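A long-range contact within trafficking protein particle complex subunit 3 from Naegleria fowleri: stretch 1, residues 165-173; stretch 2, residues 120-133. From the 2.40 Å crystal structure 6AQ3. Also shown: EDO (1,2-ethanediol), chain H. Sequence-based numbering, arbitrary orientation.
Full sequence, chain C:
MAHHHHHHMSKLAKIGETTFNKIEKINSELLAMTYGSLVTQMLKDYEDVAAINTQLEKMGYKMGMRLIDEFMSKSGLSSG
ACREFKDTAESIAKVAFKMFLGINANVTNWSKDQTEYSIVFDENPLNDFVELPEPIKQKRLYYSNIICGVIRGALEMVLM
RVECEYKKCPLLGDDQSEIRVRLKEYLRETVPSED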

ATOM      1  N   GLU C 165     -13.367  -7.558 -14.669  1.00 46.13           N
ATOM      2  CA  GLU C 165     -12.110  -7.474 -15.402  1.00 52.21           C
ATOM      3  C   GLU C 165     -11.904  -6.087 -15.994  1.00 58.04           C
ATOM      4  O   GLU C 165     -12.859  -5.357 -16.284  1.00 52.94           O
ATOM      5  CB  GLU C 165     -12.023  -8.511 -16.530  1.00 56.28           C
ATOM      6  CG  GLU C 165     -13.141  -8.397 -17.569  1.00 73.88           C
ATOM      7  CD  GLU C 165     -14.387  -9.211 -17.206  1.00 89.28           C
ATOM      8  OE1 GLU C 165     -14.296 -10.063 -16.292  1.00 89.02           O
ATOM      9  OE2 GLU C 165     -15.457  -9.010 -17.839  1.00 95.73           O
ATOM     10  N   TYR C 166     -10.629  -5.735 -16.155  1.00 64.29           N
ATOM     11  CA  TYR C 166     -10.251  -4.502 -16.827  1.00 58.67           C
ATOM     12  C   TYR C 166     -10.471  -4.645 -18.330  1.00 56.20           C
ATOM     13  O   TYR C 166     -10.207  -5.696 -18.921  1.00 52.30           O
ATOM     14  CB  TYR C 166      -8.779  -4.169 -16.545  1.00 54.02           C
ATOM     15  CG  TYR C 166      -8.567  -2.982 -15.629  1.00 46.24           C
ATOM     16  CD1 TYR C 166      -8.652  -1.672 -16.117  1.00 47.26           C
ATOM     17  CD2 TYR C 166      -8.274  -3.170 -14.271  1.00 45.56           C
ATOM     18  CE1 TYR C 166      -8.469  -0.569 -15.279  1.00 37.74           C
ATOM     19  CE2 TYR C 166      -8.086  -2.080 -13.410  1.00 40.31           C
ATOM     20  CZ  TYR C 166      -8.183  -0.792 -13.922  1.00 42.69           C
ATOM     21  OH  TYR C 166      -7.989   0.263 -13.072  1.00 50.41           O
ATOM     22  N   LYS C 167     -10.970  -3.588 -18.948  1.00 52.55           N
ATOM     23  CA  LYS C 167     -11.101  -3.543 -20.394  1.00 58.64           C
ATOM     24  C   LYS C 167     -10.277  -2.442 -21.041  1.00 59.05           C
ATOM     25  O   LYS C 167      -9.792  -2.629 -22.158  1.00 58.94           O
ATOM     26  CB  LYS C 167     -12.581  -3.380 -20.786  1.00 67.15           C
ATOM     27  CG  LYS C 167     -13.493  -4.450 -20.186  1.00 64.77           C
ATOM     28  CD  LYS C 167     -13.837  -5.554 -21.185  1.00 73.78           C
ATOM     29  CE  LYS C 167     -13.042  -6.835 -20.924  1.00 79.78           C
ATOM     30  NZ  LYS C 167     -13.450  -7.948 -21.837  1.00 85.86           N
ATOM     31  N   LYS C 168     -10.109  -1.300 -20.379  1.00 62.47           N
ATOM     32  CA  LYS C 168      -9.341  -0.191 -20.920  1.00 61.38           C
ATOM     33  C   LYS C 168      -8.548   0.446 -19.789  1.00 63.38           C
ATOM     34  O   LYS C 168      -9.055   0.560 -18.671  1.00 60.33           O
ATOM     35  CB  LYS C 168     -10.262   0.831 -21.604  1.00 60.65           C
ATOM     36  CG  LYS C 168     -10.843   0.321 -22.913  1.00 67.31           C
ATOM     37  CD  LYS C 168     -11.988   1.165 -23.447  1.00 78.51           C
ATOM     38  CE  LYS C 168     -11.511   2.537 -23.897  1.00 88.01           C
ATOM     39  NZ  LYS C 168     -12.562   3.275 -24.660  1.00 95.68           N
ATOM     40  N   CYS C 169      -7.295   0.839 -20.074  1.00 58.22           N
ATOM     41  CA  CYS C 169      -6.408   1.506 -19.105  1.00 59.13           C
ATOM     42  C   CYS C 169      -5.502   2.496 -19.836  1.00 57.86           C
ATOM     43  O   CYS C 169      -4.891   2.126 -20.852  1.00 53.60           O
ATOM     44  CB  CYS C 169      -5.555   0.494 -18.325  1.00 56.07           C
ATOM     45  SG  CYS C 169      -4.601   1.160 -16.892  1.00 47.44           S
ATOM     46  N   PRO C 170      -5.419   3.746 -19.378  1.00 56.03           N
ATOM     47  CA  PRO C 170      -4.551   4.723 -20.067  1.00 54.54           C
ATOM     48  C   PRO C 170      -3.078   4.343 -20.106  1.00 51.46           C
ATOM     49  O   PRO C 170      -2.375   4.757 -21.036  1.00 55.92           O
ATOM     50  CB  PRO C 170      -4.790   6.032 -19.291  1.00 47.30           C
ATOM     51  CG  PRO C 170      -5.646   5.690 -18.138  1.00 53.44           C
ATOM     52  CD  PRO C 170      -6.348   4.396 -18.446  1.00 50.68           C
ATOM     53  N   LEU C 171      -2.582   3.541 -19.165  1.00 50.11           N
ATOM     54  CA  LEU C 171      -1.195   3.099 -19.279  1.00 47.51           C
ATOM     55  C   LEU C 171      -0.950   2.282 -20.541  1.00 52.47           C
ATOM     56  O   LEU C 171       0.203   2.155 -20.970  1.00 56.14           O
ATOM     57  CB  LEU C 171      -0.776   2.261 -18.060  1.00 50.56           C
ATOM     58  CG  LEU C 171      -0.749   2.984 -16.714  1.00 49.78           C
ATOM     59  CD1 LEU C 171      -0.418   2.006 -15.610  1.00 41.16           C
ATOM     60  CD2 LEU C 171       0.283   4.111 -16.779  1.00 42.31           C
ATOM     61  N   LEU C 172      -1.996   1.708 -21.130  1.00 47.92           N
ATOM     62  CA  LEU C 172      -1.882   0.950 -22.364  1.00 48.15           C
ATOM     63  C   LEU C 172      -2.284   1.768 -23.579  1.00 52.22           C
ATOM     64  O   LEU C 172      -2.402   1.212 -24.672  1.00 58.09           O
ATOM     65  CB  LEU C 172      -2.743  -0.317 -22.275  1.00 54.36           C
ATOM     66  CG  LEU C 172      -2.593  -1.187 -21.013  1.00 49.41           C
ATOM     67  CD1 LEU C 172      -3.763  -2.105 -20.888  1.00 40.94           C
ATOM     68  CD2 LEU C 172      -1.307  -2.009 -21.044  1.00 47.27           C
ATOM     69  N   GLY C 173      -2.447   3.076 -23.423  1.00 53.12           N
ATOM     70  CA  GLY C 173      -2.820   3.949 -24.517  1.00 54.07           C
ATOM     71  C   GLY C 173      -4.299   4.175 -24.682  1.00 63.90           C
ATOM     72  O   GLY C 173      -4.701   4.846 -25.643  1.00 72.31           O
TER
HETATM   73  C1  EDO H 202       4.541   4.853  -8.775  1.00 79.21           C
HETATM   74  O1  EDO H 202       5.366   4.035  -7.941  1.00 82.34           O
HETATM   75  C2  EDO H 202       3.287   5.270  -8.015  1.00 81.68           C
HETATM   76  O2  EDO H 202       3.465   6.592  -7.487  1.00 85.52           O
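Stretch 2 (120-133) VFDENPLNDFVELP

Leu171 is the centre of the contact between the two stretches, which lie in one chain and touch across at least 39 residues of sequence. It sits in a short 3-10 segment with Pro170, its CA-to-CB bond points toward stretch 2, and its m,t side chain (chi1 -65°, chi2 176°) enters a pocket lined by Asn127, Val130 and Leu132. Of all residues in stretch 1 it has the largest area covered by stretch 2, 106 of the 405 Å² buried on both sides together. Leu171 CB lies 3.9 Å from Leu132 CD1, Leu171 CD1 lies 4.1 Å from Val130 CG1, and Leu171 CD2 approaches the backbone atom Val130 O at 3.6 Å. Leu132, itself m,t, also receives the next residue: Leu172 CD2 is 4.1 Å from Leu132 CD1, so this one methyl group touches two consecutive leucines. The backbones stay apart: Leu171 CA and Leu132 CA are 6.8 Å from each other, a gap bridged by their side chains, and Pro170 CA and Asp122 CA are 8.0 Å apart with the Asp122 CA-to-CB bond pointing away; no direct hydrogen bond crosses between the stretches.

Stretch 2 leaves its strand at Phe121, passes through a 3-10 segment at 125-127 and then a type II beta turn from Asn127 to Val130, closed by Val130 N to Asn127 O at 3.1 Å. From end to end the two chains run in roughly the same sense, though obliquely to each other. Phe129, the third residue of the turn, has the positive phi (64°) typical of that position. The fold places Asn127, Val130 and Leu132 toward stretch 1, while Asp128 and Glu131 point away. Within the turn, Asp128 O accepts a weak hydrogen bond from O2 of a 1,2-ethanediol at 3.1 Å.

Asn127 brings an amide to the leucine pocket: its OD1 is 3.4 Å from Leu171 CD1, and its ND2 is 4.0 Å from Cys169 SG and 4.5 Å from Pro170 CG. These are packing contacts.

At the polar edge, Tyr166, from the strand of stretch 1, reaches Phe121 and Asn124. Its CA-to-CB bond points sideways, but the end of the side chain comes nearer, and Tyr166 OH meets the edge of the Phe121 ring, 3.5 Å from Phe121 CZ. Tyr166 OH and Asn124 ND2, 3.9 Å apart, are joined by a water that accepts from Asn124 ND2 at 3.0 Å and hydrogen-bonds to Tyr166 OH at 2.6 Å. Within stretch 2, Asn124 OD1 accepts from Leu126 N at 3.0 Å, tying the side chain to the 3-10 segment.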

ATOM      1  N   VAL C 120     -16.212   3.481 -15.438  1.00 56.18           N
ATOM      2  CA  VAL C 120     -15.234   4.236 -16.217  1.00 56.86           C
ATOM      3  C   VAL C 120     -14.727   5.414 -15.400  1.00 57.95           C
ATOM      4  O   VAL C 120     -15.495   6.059 -14.679  1.00 57.64           O
ATOM      5  CB  VAL C 120     -15.821   4.718 -17.562  1.00 57.88           C
ATOM      6  CG1 VAL C 120     -16.116   3.525 -18.475  1.00 54.31           C
ATOM      7  CG2 VAL C 120     -17.062   5.543 -17.343  1.00 57.61           C
ATOM      8  N   PHE C 121     -13.429   5.700 -15.525  1.00 57.54           N
ATOM      9  CA  PHE C 121     -12.804   6.809 -14.814  1.00 57.32           C
ATOM     10  C   PHE C 121     -11.546   7.242 -15.559  1.00 54.74           C
ATOM     11  O   PHE C 121     -10.886   6.416 -16.195  1.00 62.17           O
ATOM     12  CB  PHE C 121     -12.472   6.452 -13.351  1.00 50.86           C
ATOM     13  CG  PHE C 121     -11.793   5.128 -13.162  1.00 45.80           C
ATOM     14  CD1 PHE C 121     -12.492   3.935 -13.285  1.00 46.21           C
ATOM     15  CD2 PHE C 121     -10.453   5.083 -12.790  1.00 46.42           C
ATOM     16  CE1 PHE C 121     -11.866   2.724 -13.069  1.00 48.92           C
ATOM     17  CE2 PHE C 121      -9.808   3.881 -12.573  1.00 43.71           C
ATOM     18  CZ  PHE C 121     -10.506   2.693 -12.712  1.00 45.85           C
ATOM     19  N   ASP C 122     -11.259   8.545 -15.536  1.00 52.59           N
ATOM     20  CA  ASP C 122     -10.113   9.079 -16.265  1.00 57.40           C
ATOM     21  C   ASP C 122      -8.844   9.241 -15.426  1.00 62.07           C
ATOM     22  O   ASP C 122      -7.764   9.383 -16.011  1.00 66.52           O
ATOM     23  CB  ASP C 122     -10.472  10.396 -16.983  1.00 59.65           C
ATOM     24  CG  ASP C 122     -10.901  11.515 -16.053  1.00 63.85           C
ATOM     25  OD1 ASP C 122     -11.058  11.271 -14.835  1.00 68.71           O
ATOM     26  OD2 ASP C 122     -11.082  12.655 -16.569  1.00 66.34           O
ATOM     27  N   GLU C 123      -8.926   9.248 -14.091  1.00 59.12           N
ATOM     28  CA  GLU C 123      -7.740   9.423 -13.252  1.00 54.66           C
ATOM     29  C   GLU C 123      -7.625   8.289 -12.241  1.00 53.89           C
ATOM     30  O   GLU C 123      -8.626   7.757 -11.767  1.00 61.02           O
ATOM     31  CB  GLU C 123      -7.763  10.762 -12.501  1.00 56.24           C
ATOM     32  N   ASN C 124      -6.390   7.920 -11.915  1.00 50.25           N
ATOM     33  CA  ASN C 124      -6.144   6.840 -10.970  1.00 49.40           C
ATOM     34  C   ASN C 124      -4.837   7.060 -10.213  1.00 52.07           C
ATOM     35  O   ASN C 124      -3.749   6.885 -10.786  1.00 51.76           O
ATOM     36  CB  ASN C 124      -6.103   5.486 -11.691  1.00 52.59           C
ATOM     37  CG  ASN C 124      -5.902   4.314 -10.729  1.00 56.59           C
ATOM     38  OD1 ASN C 124      -5.685   4.498  -9.530  1.00 57.52           O
ATOM     39  ND2 ASN C 124      -5.952   3.104 -11.260  1.00 61.26           N
ATOM     40  N   PRO C 125      -4.896   7.357  -8.910  1.00 55.76           N
ATOM     41  CA  PRO C 125      -3.656   7.662  -8.174  1.00 58.16           C
ATOM     42  C   PRO C 125      -2.642   6.537  -8.154  1.00 54.42           C
ATOM     43  O   PRO C 125      -1.442   6.819  -8.038  1.00 58.90           O
ATOM     44  CB  PRO C 125      -4.154   7.983  -6.757  1.00 57.90           C
ATOM     45  CG  PRO C 125      -5.459   7.264  -6.644  1.00 63.86           C
ATOM     46  CD  PRO C 125      -6.074   7.378  -8.029  1.00 62.45           C
ATOM     47  N   LEU C 126      -3.064   5.275  -8.294  1.00 49.01           N
ATOM     48  CA  LEU C 126      -2.075   4.201  -8.360  1.00 38.98           C
ATOM     49  C   LEU C 126      -1.195   4.337  -9.591  1.00 46.87           C
ATOM     50  O   LEU C 126      -0.070   3.830  -9.605  1.00 56.81           O
ATOM     51  CB  LEU C 126      -2.744   2.830  -8.367  1.00 46.31           C
ATOM     52  CG  LEU C 126      -3.740   2.480  -7.272  1.00 48.22           C
ATOM     53  CD1 LEU C 126      -4.161   1.034  -7.510  1.00 52.16           C
ATOM     54  CD2 LEU C 126      -3.184   2.717  -5.854  1.00 46.98           C
ATOM     55  N   ASN C 127      -1.699   4.983 -10.644  1.00 56.36           N
ATOM     56  CA  ASN C 127      -0.972   5.120 -11.906  1.00 63.86           C
ATOM     57  C   ASN C 127       0.062   6.241 -11.915  1.00 65.35           C
ATOM     58  O   ASN C 127       0.798   6.354 -12.899  1.00 59.83           O
ATOM     59  CB  ASN C 127      -1.951   5.352 -13.065  1.00 63.34           C
ATOM     60  CG  ASN C 127      -2.644   4.090 -13.500  1.00 61.97           C
ATOM     61  OD1 ASN C 127      -2.377   3.014 -12.974  1.00 59.86           O
ATOM     62  ND2 ASN C 127      -3.536   4.210 -14.474  1.00 66.14           N
ATOM     63  N   ASP C 128       0.099   7.088 -10.886  1.00 71.21           N
ATOM     64  CA  ASP C 128       0.938   8.287 -10.893  1.00 78.51           C
ATOM     65  C   ASP C 128       2.414   7.976 -11.128  1.00 71.06           C
ATOM     66  O   ASP C 128       3.006   7.127 -10.456  1.00 65.59           O
ATOM     67  CB  ASP C 128       0.760   9.039  -9.574  1.00 86.90           C
ATOM     68  CG  ASP C 128      -0.570   9.766  -9.500  1.00 91.93           C
ATOM     69  OD1 ASP C 128      -1.367   9.645 -10.458  1.00 89.76           O
ATOM     70  OD2 ASP C 128      -0.831  10.429  -8.474  1.00 93.92           O
ATOM     71  N   PHE C 129       3.003   8.676 -12.096  1.00 67.28           N
ATOM     72  CA  PHE C 129       4.425   8.589 -12.415  1.00 72.24           C
ATOM     73  C   PHE C 129       4.828   7.198 -12.912  1.00 70.21           C
ATOM     74  O   PHE C 129       6.017   6.856 -12.932  1.00 75.62           O
ATOM     75  CB  PHE C 129       5.272   8.994 -11.203  1.00 81.68           C
ATOM     76  CG  PHE C 129       4.984  10.389 -10.698  1.00 97.95           C
ATOM     77  CD1 PHE C 129       4.685  11.423 -11.578  1.00101.81           C
ATOM     78  CD2 PHE C 129       4.986  10.658  -9.336  1.00105.50           C
ATOM     79  CE1 PHE C 129       4.410  12.703 -11.114  1.00106.76           C
ATOM     80  CE2 PHE C 129       4.717  11.941  -8.861  1.00112.57           C
ATOM     81  CZ  PHE C 129       4.426  12.964  -9.754  1.00111.48           C
ATOM     82  N   VAL C 130       3.862   6.386 -13.331  1.00 58.69           N
ATOM     83  CA  VAL C 130       4.116   5.035 -13.820  1.00 47.64           C
ATOM     84  C   VAL C 130       4.171   5.091 -15.338  1.00 53.41           C
ATOM     85  O   VAL C 130       3.358   5.769 -15.981  1.00 56.96           O
ATOM     86  CB  VAL C 130       3.027   4.048 -13.349  1.00 50.80           C
ATOM     87  CG1 VAL C 130       3.234   2.666 -13.971  1.00 47.82           C
ATOM     88  CG2 VAL C 130       3.002   3.957 -11.839  1.00 54.80           C
ATOM     89  N   GLU C 131       5.170   4.438 -15.907  1.00 58.68           N
ATOM     90  CA  GLU C 131       5.314   4.354 -17.346  1.00 52.58           C
ATOM     91  C   GLU C 131       5.677   2.918 -17.658  1.00 59.11           C
ATOM     92  O   GLU C 131       6.731   2.444 -17.220  1.00 73.21           O
ATOM     93  CB  GLU C 131       6.395   5.310 -17.851  1.00 57.17           C
ATOM     94  N   LEU C 132       4.822   2.236 -18.415  1.00 50.63           N
ATOM     95  CA  LEU C 132       5.174   0.857 -18.705  1.00 48.76           C
ATOM     96  C   LEU C 132       6.088   0.779 -19.924  1.00 50.59           C
ATOM     97  O   LEU C 132       5.814   1.415 -20.945  1.00 55.13           O
ATOM     98  CB  LEU C 132       3.925   0.040 -18.984  1.00 48.54           C
ATOM     99  CG  LEU C 132       2.816   0.124 -17.961  1.00 46.80           C
ATOM    100  CD1 LEU C 132       1.690  -0.787 -18.474  1.00 43.17           C
ATOM    101  CD2 LEU C 132       3.364  -0.292 -16.592  1.00 42.43           C
ATOM    102  N   PRO C 133       7.132  -0.044 -19.869  1.00 48.89           N
ATOM    103  CA  PRO C 133       7.954  -0.274 -21.063  1.00 53.50           C
ATOM    104  C   PRO C 133       7.120  -0.877 -22.184  1.00 61.53           C
ATOM    105  O   PRO C 133       6.091  -1.519 -21.952  1.00 56.03           O
ATOM    106  CB  PRO C 133       9.031  -1.255 -20.580  1.00 47.22           C
ATOM    107  CG  PRO C 133       9.048  -1.139 -19.105  1.00 49.80           C
ATOM    108  CD  PRO C 133       7.596  -0.838 -18.726  1.00 56.52           C
TER
HETATM  109  O   HOH W   1      -6.802   2.349 -14.036  1.00 52.34           O